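Local coordinates for putative transcriptional regulator (Methanosarcina mazei, PDB 3R0A), which is a putative transcriptional regulator that probably binds DNA through a winged helix-turn-helix fold and is paired here as a two-fold symmetric dimer, at the interface of chains A and B. Coordinates in Å, arbitrary orientation; residue numbers count along the deposited sequence, not the author numbering. Chains: chain A/B, Putative transcriptional regulator.

Contacts 1 and 2 belong to one two-fold symmetric interface, their C-alpha centres about 23 Å apart, and they share no residue. Contact 2 lies in the middle, where strand 10-13 of each chain meets its counterpart. Contact 1 lies farther out, where the end of the long C-terminal helix of chain B reaches helices 26-37 and 93-113 of chain A. The partner is thus held both near the dimer centre and close to the other chain's globular part. Interchain disulfides joining Cys9 to Cys20 support a genuine dimer, and Cys9 directly precedes the strand of contact 2.

Contact 1: the interface of chains A and B. Residues chain A 36, 93, 97; chain B 119.
B:Glu119, the last residue of its C-terminal helix, places its side chain between A:Leu36 and A:Lys93, with A:Arg97 farther along. It loses 84 Å² of surface to chain A, against 29 Å² for A:Leu36, so the patch is a small helix-end docking site centred on one glutamate.

The packing is largely of carbon against carbon and carboxylate. From A:Leu36, in helix 26-37, the CD2 methyl does the touching, 4.1 Å from the carboxylate carbon CD of B:Glu119. The first torsion (chi1 -64°) swings the leucine CG towards the glutamate, and the second (chi2 164°) turns CD2 to it while CD1 stays farther away. A:Lys93 meets the same carboxylate across its stem: the two side chains run at about a right angle, and the lysine methylene CD is 3.7 Å from OE1 of B:Glu119. The extended lysine chain carries the amine past the carboxylate. The still closer approach of OE1 to the lysine CB is too short to be trusted.

Charge acts at longer range. The amine NZ of A:Lys93 is 5.5 Å from OE2 of B:Glu119, and the guanidinium NH2 of A:Arg97 is 4.5 Å from OE1 of B:Glu119, so neither pair is in contact. The two basic groups would probably still make the surroundings favourable to a negative carboxylate.

Within chain A, NH1 of A:Arg97 packs alongside the A:Lys93 stem, 3.7 Å from the aliphatic CG of A:Lys93. The chain of B:Glu119 turns at chi2 (-106°), bringing OE1 alongside the lysine methylenes. Its CB, nearer the helix, is 4.4 Å from NH2 of A:Arg97.

Contact 2: the interface of chains A and B. Residues chain A 7-8, 10-12; chain B 10-12.
A:Lys10 reaches across to B:Glu11 in the central strand-to-strand part of the two-fold dimer interface, where the 10-13 strands of the chains face each other. It gives a hydrogen bond from its amine NZ to the backbone carbonyl O of B:Glu11 at 2.8 Å. The donor stands nearly in line with the carbonyl bond, the C=O...N angle being 168°. An extended chain beyond CG supplies the needed length.

The twin lysine is modelled otherwise. B:Lys10 bends at chi3 (67°) and chi4 (-98°), and its NZ stops 4.0 Å from the carbonyl O of A:Glu11. That amine sits too close to the A:Lys10 stem, so its position is doubtful, and the local asymmetry holds only as modelled.

Apolar packing flanks the lysine stems. The A:Lys10 stem runs over one face of the B:Phe12 ring near its rim, CD lying 3.7 Å from CE1 of B:Phe12. On the other side of the patch, CD of B:Lys10 packs 3.4 Å from CE1 of A:Phe12. An alanine in place of A:Lys10 would probably leave the carbonyl of B:Glu11 without this donor and uncover part of one face of the B:Phe12 ring.

The phenylalanines meet edge to edge rather than stacked, each para carbon in the plane of the opposite ring: CZ of A:Phe12 is 3.8 Å from CZ of B:Phe12. B:Phe12 also turns CE1 towards A:Ala8, 3.7 Å from the methyl CB.

Contact 1: the interface of chains A and B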
ATOM      1  N   LEU A  36      15.434  17.949   7.884  1.00 51.04           N
ATOM      2  CA  LEU A  36      15.183  17.999   6.430  1.00 52.33           C
ATOM      3  C   LEU A  36      15.260  19.427   5.894  1.00 53.16           C
ATOM      4  O   LEU A  36      15.738  19.649   4.787  1.00 52.79           O
ATOM      5  CB  LEU A  36      13.823  17.379   6.097  1.00 52.16           C
ATOM      6  CG  LEU A  36      13.686  15.880   6.424  1.00 51.91           C
ATOM      7  CD1 LEU A  36      12.228  15.459   6.437  1.00 50.67           C
ATOM      8  CD2 LEU A  36      14.495  15.005   5.478  1.00 52.11           C
ATOM      9  N   LYS A  93      19.403  12.575   1.310  1.00 60.57           N
ATOM     10  CA  LYS A  93      17.946  12.526   1.094  1.00 61.89           C
ATOM     11  C   LYS A  93      17.512  11.291   0.298  1.00 61.91           C
ATOM     12  O   LYS A  93      16.318  10.978   0.213  1.00 62.32           O
ATOM     13  CB  LYS A  93      17.367  13.830   0.515  1.00 62.35           C
ATOM     14  CG  LYS A  93      17.788  14.201  -0.895  1.00 63.29           C
ATOM     15  CD  LYS A  93      17.254  15.603  -1.240  1.00 65.31           C
ATOM     16  CE  LYS A  93      17.872  16.161  -2.525  1.00 66.17           C
ATOM     17  NZ  LYS A  93      17.554  17.604  -2.661  1.00 67.15           N
ATOM     18  N   ARG A  97      14.338   8.348   1.498  1.00 52.23           N
ATOM     19  CA  ARG A  97      13.383   7.812   0.539  1.00 51.65           C
ATOM     20  C   ARG A  97      13.563   6.303   0.379  1.00 49.86           C
ATOM     21  O   ARG A  97      12.587   5.564   0.291  1.00 49.64           O
ATOM     22  CB  ARG A  97      13.549   8.492  -0.836  1.00 52.41           C
ATOM     23  CG  ARG A  97      13.438  10.027  -0.860  1.00 56.57           C
ATOM     24  CD  ARG A  97      13.658  10.593  -2.290  1.00 62.09           C
ATOM     25  NE  ARG A  97      13.395  12.035  -2.390  1.00 66.28           N
ATOM     26  CZ  ARG A  97      14.255  12.949  -2.858  1.00 68.48           C
ATOM     27  NH1 ARG A  97      15.462  12.587  -3.296  1.00 69.47           N
ATOM     28  NH2 ARG A  97      13.904  14.238  -2.897  1.00 68.42           N
TER
ATOM     29  N   GLU B 119       9.055  15.641   0.433  1.00 74.31           N
ATOM     30  CA  GLU B 119      10.346  16.224   0.788  1.00 76.57           C
ATOM     31  C   GLU B 119      10.610  17.510  -0.022  1.00 78.04           C
ATOM     32  O   GLU B 119      10.735  18.601   0.554  1.00 77.93           O
ATOM     33  CB  GLU B 119      11.459  15.183   0.594  1.00 76.57           C
ATOM     34  CG  GLU B 119      12.430  15.049   1.779  1.00 77.05           C
ATOM     35  CD  GLU B 119      13.817  15.672   1.538  1.00 78.27           C
ATOM     36  OE1 GLU B 119      14.798  14.901   1.433  1.00 78.36           O
ATOM     37  OE2 GLU B 119      13.935  16.921   1.468  1.00 78.57           O
TER

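Contact 2: the interface of chains A and B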
ATOM      1  N   PHE A   7      -4.539   4.897  -0.993  1.00 48.85           N
ATOM      2  CA  PHE A   7      -3.923   3.610  -1.221  1.00 46.92           C
ATOM      3  C   PHE A   7      -5.005   2.573  -1.021  1.00 45.39           C
ATOM      4  O   PHE A   7      -5.793   2.664  -0.057  1.00 45.40           O
ATOM      5  CB  PHE A   7      -2.791   3.371  -0.224  1.00 47.93           C
ATOM      6  CG  PHE A   7      -1.934   2.220  -0.583  1.00 49.67           C
ATOM      7  CD1 PHE A   7      -0.753   2.423  -1.285  1.00 51.42           C
ATOM      8  CD2 PHE A   7      -2.340   0.923  -0.294  1.00 53.01           C
ATOM      9  CE1 PHE A   7       0.044   1.356  -1.660  1.00 52.67           C
ATOM     10  CE2 PHE A   7      -1.559  -0.168  -0.676  1.00 54.31           C
ATOM     11  CZ  PHE A   7      -0.345   0.055  -1.355  1.00 53.44           C
ATOM     12  N   ALA A   8      -5.049   1.580  -1.903  1.00 43.09           N
ATOM     13  CA  ALA A   8      -6.110   0.558  -1.855  1.00 41.66           C
ATOM     14  C   ALA A   8      -7.496   1.152  -1.544  1.00 40.36           C
ATOM     15  O   ALA A   8      -8.159   0.738  -0.585  1.00 39.30           O
ATOM     16  CB  ALA A   8      -5.770  -0.500  -0.847  1.00 41.69           C
ATOM     17  N   LYS A  10      -8.497   3.782  -0.042  1.00 39.59           N
ATOM     18  CA  LYS A  10      -8.725   4.534   1.199  1.00 40.73           C
ATOM     19  C   LYS A  10      -7.838   5.773   1.288  1.00 40.89           C
ATOM     20  O   LYS A  10      -6.756   5.816   0.703  1.00 40.64           O
ATOM     21  CB  LYS A  10      -8.557   3.656   2.440  1.00 41.06           C
ATOM     22  CG  LYS A  10      -9.875   3.077   3.001  1.00 44.13           C
ATOM     23  CD  LYS A  10      -9.643   2.058   4.139  1.00 46.31           C
ATOM     24  CE  LYS A  10     -10.758   0.980   4.199  1.00 49.65           C
ATOM     25  NZ  LYS A  10     -10.692   0.090   5.438  1.00 47.90           N
ATOM     26  N   GLU A  11      -8.310   6.783   2.011  1.00 41.70           N
ATOM     27  CA  GLU A  11      -7.574   8.031   2.109  1.00 42.34           C
ATOM     28  C   GLU A  11      -6.648   8.044   3.322  1.00 41.40           C
ATOM     29  O   GLU A  11      -7.003   7.592   4.432  1.00 40.89           O
ATOM     30  CB  GLU A  11      -8.511   9.248   2.097  1.00 43.50           C
ATOM     31  CG  GLU A  11      -9.041   9.615   0.672  1.00 47.52           C
ATOM     32  CD  GLU A  11      -8.161  10.617  -0.078  1.00 51.09           C
ATOM     33  OE1 GLU A  11      -7.877  10.383  -1.270  1.00 52.35           O
ATOM     34  OE2 GLU A  11      -7.765  11.661   0.507  1.00 55.01           O
ATOM     35  N   PHE A  12      -5.441   8.541   3.064  1.00 40.37           N
ATOM     36  CA  PHE A  12      -4.424   8.722   4.086  1.00 39.65           C
ATOM     37  C   PHE A  12      -3.861  10.125   3.948  1.00 39.93           C
ATOM     38  O   PHE A  12      -3.688  10.607   2.830  1.00 39.42           O
ATOM     39  CB  PHE A  12      -3.263   7.715   3.906  1.00 38.99           C
ATOM     40  CG  PHE A  12      -3.678   6.252   3.913  1.00 35.68           C
ATOM     41  CD1 PHE A  12      -3.490   5.471   5.061  1.00 32.99           C
ATOM     42  CD2 PHE A  12      -4.198   5.652   2.776  1.00 33.46           C
ATOM     43  CE1 PHE A  12      -3.839   4.113   5.090  1.00 33.77           C
ATOM     44  CE2 PHE A  12      -4.579   4.284   2.788  1.00 35.62           C
ATOM     45  CZ  PHE A  12      -4.390   3.514   3.957  1.00 32.68           C
TER
ATOM     46  N   LYS B  10      -3.635   0.932   8.807  1.00 44.58           N
ATOM     47  CA  LYS B  10      -5.094   0.896   8.664  1.00 46.23           C
ATOM     48  C   LYS B  10      -5.605  -0.486   8.304  1.00 46.83           C
ATOM     49  O   LYS B  10      -4.863  -1.314   7.774  1.00 46.95           O
ATOM     50  CB  LYS B  10      -5.612   1.949   7.688  1.00 46.59           C
ATOM     51  CG  LYS B  10      -5.860   3.291   8.391  1.00 49.25           C
ATOM     52  CD  LYS B  10      -6.206   4.446   7.457  1.00 50.67           C
ATOM     53  CE  LYS B  10      -7.557   4.253   6.785  1.00 52.61           C
ATOM     54  NZ  LYS B  10      -7.355   3.688   5.433  1.00 54.95           N
ATOM     55  N   GLU B  11      -6.881  -0.715   8.617  1.00 47.99           N
ATOM     56  CA  GLU B  11      -7.489  -2.046   8.629  1.00 48.54           C
ATOM     57  C   GLU B  11      -8.135  -2.334   7.291  1.00 47.43           C
ATOM     58  O   GLU B  11      -9.022  -1.598   6.870  1.00 46.79           O
ATOM     59  CB  GLU B  11      -8.588  -2.121   9.725  1.00 49.05           C
ATOM     60  CG  GLU B  11      -8.104  -2.120  11.207  1.00 53.42           C
ATOM     61  CD  GLU B  11      -7.539  -3.472  11.714  1.00 57.50           C
ATOM     62  OE1 GLU B  11      -7.300  -3.566  12.938  1.00 60.78           O
ATOM     63  OE2 GLU B  11      -7.322  -4.429  10.925  1.00 59.04           O
ATOM     64  N   PHE B  12      -7.732  -3.418   6.641  1.00 46.89           N
ATOM     65  CA  PHE B  12      -8.364  -3.792   5.351  1.00 46.61           C
ATOM     66  C   PHE B  12      -9.030  -5.181   5.323  1.00 46.95           C
ATOM     67  O   PHE B  12      -8.390  -6.211   5.591  1.00 46.74           O
ATOM     68  CB  PHE B  12      -7.351  -3.705   4.179  1.00 45.35           C
ATOM     69  CG  PHE B  12      -6.943  -2.303   3.824  1.00 42.69           C
ATOM     70  CD1 PHE B  12      -7.627  -1.599   2.839  1.00 39.46           C
ATOM     71  CD2 PHE B  12      -5.881  -1.681   4.487  1.00 39.19           C
ATOM     72  CE1 PHE B  12      -7.266  -0.306   2.498  1.00 40.71           C
ATOM     73  CE2 PHE B  12      -5.502  -0.385   4.163  1.00 40.53           C
ATOM     74  CZ  PHE B  12      -6.192   0.318   3.162  1.00 38.63           C
TER